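Long-range contact in endoribonuclease PemK (Escherichia coli, PDB 1M1F), which serves as the toxin of a plasmid toxin-antitoxin system, probably cutting RNA as an endoribonuclease, and is neutralised by its antitoxin PemI: residues 51-59 with 69-77. Sequence-based numbering, arbitrary orientation.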
loop_
_atom_site.group_PDB
_atom_site.type_symbol
_atom_site.label_atom_id
_atom_site.label_comp_id
_atom_site.label_asym_id
_atom_site.label_seq_id
_atom_site.Cartn_x
_atom_site.Cartn_y
_atom_site.Cartn_z
ATOM N N PHE A 51 -16.421 14.936 -12.117
ATOM C CA PHE A 51 -17.294 15.275 -11.003
ATOM C C PHE A 51 -18.049 14.069 -10.481
ATOM O O PHE A 51 -19.275 13.987 -10.592
ATOM N N ALA A 52 -17.330 13.144 -9.866
ATOM C CA ALA A 52 -17.933 11.877 -9.494
ATOM C C ALA A 52 -18.409 11.794 -8.057
ATOM O O ALA A 52 -18.065 12.611 -7.202
ATOM C CB ALA A 52 -16.970 10.737 -9.800
ATOM N N ARG A 53 -19.242 10.795 -7.821
ATOM C CA ARG A 53 -19.766 10.516 -6.506
ATOM C C ARG A 53 -18.966 9.371 -5.925
ATOM O O ARG A 53 -18.482 8.509 -6.657
ATOM C CB ARG A 53 -21.225 10.088 -6.607
ATOM C CG ARG A 53 -22.105 11.089 -7.320
ATOM C CD ARG A 53 -22.476 12.266 -6.456
ATOM N NE ARG A 53 -23.063 11.826 -5.193
ATOM C CZ ARG A 53 -24.370 11.717 -4.958
ATOM N NH1 ARG A 53 -25.261 12.034 -5.894
ATOM N NH2 ARG A 53 -24.791 11.296 -3.772
ATOM N N THR A 54 -18.841 9.356 -4.607
ATOM C CA THR A 54 -18.161 8.275 -3.927
ATOM C C THR A 54 -18.843 6.957 -4.256
ATOM O O THR A 54 -20.071 6.856 -4.227
ATOM C CB THR A 54 -18.194 8.529 -2.428
ATOM O OG1 THR A 54 -17.378 9.668 -2.136
ATOM C CG2 THR A 54 -17.562 7.377 -1.664
ATOM N N ALA A 55 -18.055 5.945 -4.583
ATOM C CA ALA A 55 -18.601 4.649 -4.934
ATOM C C ALA A 55 -17.513 3.609 -4.725
ATOM O O ALA A 55 -16.426 3.714 -5.293
ATOM C CB ALA A 55 -19.070 4.657 -6.368
ATOM N N GLY A 56 -17.787 2.618 -3.894
ATOM C CA GLY A 56 -16.814 1.580 -3.619
ATOM C C GLY A 56 -15.549 2.177 -3.038
ATOM O O GLY A 56 -15.612 2.981 -2.121
ATOM N N PHE A 57 -14.392 1.802 -3.577
ATOM C CA PHE A 57 -13.104 2.302 -3.065
ATOM C C PHE A 57 -12.764 3.724 -3.496
ATOM O O PHE A 57 -11.770 4.285 -3.039
ATOM C CB PHE A 57 -11.971 1.353 -3.459
ATOM C CG PHE A 57 -12.007 0.039 -2.725
ATOM C CD1 PHE A 57 -11.710 -0.036 -1.379
ATOM C CD2 PHE A 57 -12.336 -1.122 -3.390
ATOM C CE1 PHE A 57 -11.738 -1.239 -0.717
ATOM C CE2 PHE A 57 -12.370 -2.327 -2.724
ATOM C CZ PHE A 57 -12.071 -2.382 -1.395
ATOM N N ALA A 58 -13.578 4.316 -4.358
ATOM C CA ALA A 58 -13.327 5.664 -4.850
ATOM C C ALA A 58 -14.069 6.704 -4.015
ATOM O O ALA A 58 -15.297 6.731 -3.992
ATOM C CB ALA A 58 -13.727 5.761 -6.302
ATOM N N VAL A 59 -13.325 7.550 -3.315
ATOM C CA VAL A 59 -13.899 8.579 -2.463
ATOM C C VAL A 59 -13.758 9.932 -3.121
ATOM O O VAL A 59 -12.656 10.376 -3.419
ATOM C CB VAL A 59 -13.200 8.591 -1.093
ATOM C CG1 VAL A 59 -13.690 9.756 -0.261
ATOM C CG2 VAL A 59 -13.431 7.270 -0.375
ATOM N N THR A 69 -8.897 18.041 -7.430
ATOM C CA THR A 69 -10.151 17.460 -7.888
ATOM C C THR A 69 -10.021 15.961 -8.103
ATOM O O THR A 69 -8.911 15.414 -8.148
ATOM C CB THR A 69 -10.604 18.107 -9.216
ATOM O OG1 THR A 69 -9.568 17.979 -10.196
ATOM C CG2 THR A 69 -10.811 19.614 -9.051
ATOM N N GLY A 70 -11.160 15.292 -8.243
ATOM C CA GLY A 70 -11.166 13.881 -8.566
ATOM C C GLY A 70 -11.609 12.994 -7.434
ATOM O O GLY A 70 -12.428 13.382 -6.597
ATOM N N VAL A 71 -11.079 11.777 -7.438
ATOM C CA VAL A 71 -11.430 10.787 -6.433
ATOM C C VAL A 71 -10.172 10.146 -5.892
ATOM O O VAL A 71 -9.162 10.009 -6.602
ATOM C CB VAL A 71 -12.355 9.677 -7.007
ATOM C CG1 VAL A 71 -13.673 10.268 -7.494
ATOM C CG2 VAL A 71 -11.684 8.907 -8.135
ATOM N N VAL A 72 -10.240 9.750 -4.632
ATOM C CA VAL A 72 -9.152 9.034 -3.999
ATOM C C VAL A 72 -9.364 7.543 -4.235
ATOM O O VAL A 72 -10.420 7.001 -3.905
ATOM C CB VAL A 72 -9.124 9.290 -2.480
ATOM C CG1 VAL A 72 -7.941 8.557 -1.837
ATOM C CG2 VAL A 72 -9.091 10.779 -2.175
ATOM N N ARG A 73 -8.359 6.883 -4.803
ATOM C CA ARG A 73 -8.446 5.457 -5.102
ATOM C C ARG A 73 -7.904 4.664 -3.922
ATOM O O ARG A 73 -6.708 4.339 -3.859
ATOM C CB ARG A 73 -7.697 5.148 -6.397
ATOM C CG ARG A 73 -8.385 5.722 -7.630
ATOM C CD ARG A 73 -9.695 5.028 -7.980
ATOM N NE ARG A 73 -9.562 3.566 -7.975
ATOM C CZ ARG A 73 -9.554 2.796 -9.062
ATOM N NH1 ARG A 73 -9.691 3.330 -10.270
ATOM N NH2 ARG A 73 -9.425 1.477 -8.943
ATOM N N CYS A 74 -8.794 4.353 -2.986
ATOM C CA CYS A 74 -8.406 3.727 -1.730
ATOM C C CYS A 74 -7.969 2.286 -1.898
ATOM O O CYS A 74 -7.384 1.703 -0.988
ATOM C CB CYS A 74 -9.547 3.807 -0.716
ATOM S SG CYS A 74 -10.112 5.475 -0.338
ATOM N N ASP A 75 -8.262 1.718 -3.060
ATOM C CA ASP A 75 -7.853 0.355 -3.378
ATOM C C ASP A 75 -6.405 0.243 -3.854
ATOM O O ASP A 75 -5.945 -0.869 -4.091
ATOM C CB ASP A 75 -8.790 -0.290 -4.407
ATOM C CG ASP A 75 -9.030 0.562 -5.639
ATOM O OD1 ASP A 75 -8.803 1.788 -5.627
ATOM O OD2 ASP A 75 -9.502 0.065 -6.688
ATOM N N GLN A 76 -5.672 1.353 -3.974
ATOM C CA GLN A 76 -4.303 1.269 -4.485
ATOM C C GLN A 76 -3.262 1.907 -3.572
ATOM O O GLN A 76 -2.485 2.766 -4.003
ATOM C CB GLN A 76 -4.193 1.869 -5.900
ATOM C CG GLN A 76 -5.000 1.110 -6.972
ATOM C CD GLN A 76 -4.487 1.270 -8.439
ATOM O OE1 GLN A 76 -5.302 1.476 -9.346
ATOM N NE2 GLN A 76 -3.172 1.101 -8.671
ATOM N N PRO A 77 -3.178 1.480 -2.319
ATOM C CA PRO A 77 -2.147 2.037 -1.442
ATOM C C PRO A 77 -0.742 1.653 -1.910
ATOM O O PRO A 77 -0.530 0.555 -2.444
ATOM C CB PRO A 77 -2.461 1.395 -0.099
ATOM C CG PRO A 77 -3.126 0.105 -0.462
ATOM C CD PRO A 77 -3.992 0.452 -1.629
HETATM O O HOH W 1 -15.086 13.924 -7.809
#
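Val59 and Val72 form the hydrogen-bonded pair of the beta hairpin made by strands 58-60 and 71-79, at one margin of the antiparallel sheet within the subunit of this PemK/MazF toxin. Val59 N donates to Val72 O (3.0 Å) and Val72 N to Val59 O (2.8 Å). Next along, Ala58 and Arg73 are a non-hydrogen-bonded pair, where Ala58 CA brings its hydrogen to Val72 O. A third backbone bond, Cys74 N to Phe57 O (3.0 Å), falls within the type I turn from Arg73 to Gln76; before strand 58-60, a type II' turn from Ala55 to Ala58 leads in.

Side chains sort to the two faces. With Val59 and Val72 goes Cys74, whose SG meets Val59 at 3.8 Å from CG2, the branch that lies beside the backbone N and anti to the carbonyl carbon. On the Ala58 face, Val71 spreads its methyls, CG2 to Ala58 CB and CG1 to Ala52 CB (4.1 Å). A water bridges the two backbones, accepting from Ala52 N and donating to Gly70 O.

Past the bridged pairs, Asp75 CB comes up obliquely to Phe57 CG (3.6 Å), with ring and carboxylate planes only 6° apart. Arg73 holds that carboxylate side-on: NE bonds OD1 and NH2 bonds OD2 (2.7 Å), both on syn lone pairs, a two-point salt bridge that fixes its rotation.

Helix 95-106 packs against Val59 and Cys74 through Glu100 and Arg104, while strand 41-46 adjoins the other side of strand 71-79. Phe33 of the second subunit meets the Phe57 ring almost perpendicularly and also touches Asp75, bringing the hairpin to the dimer interface.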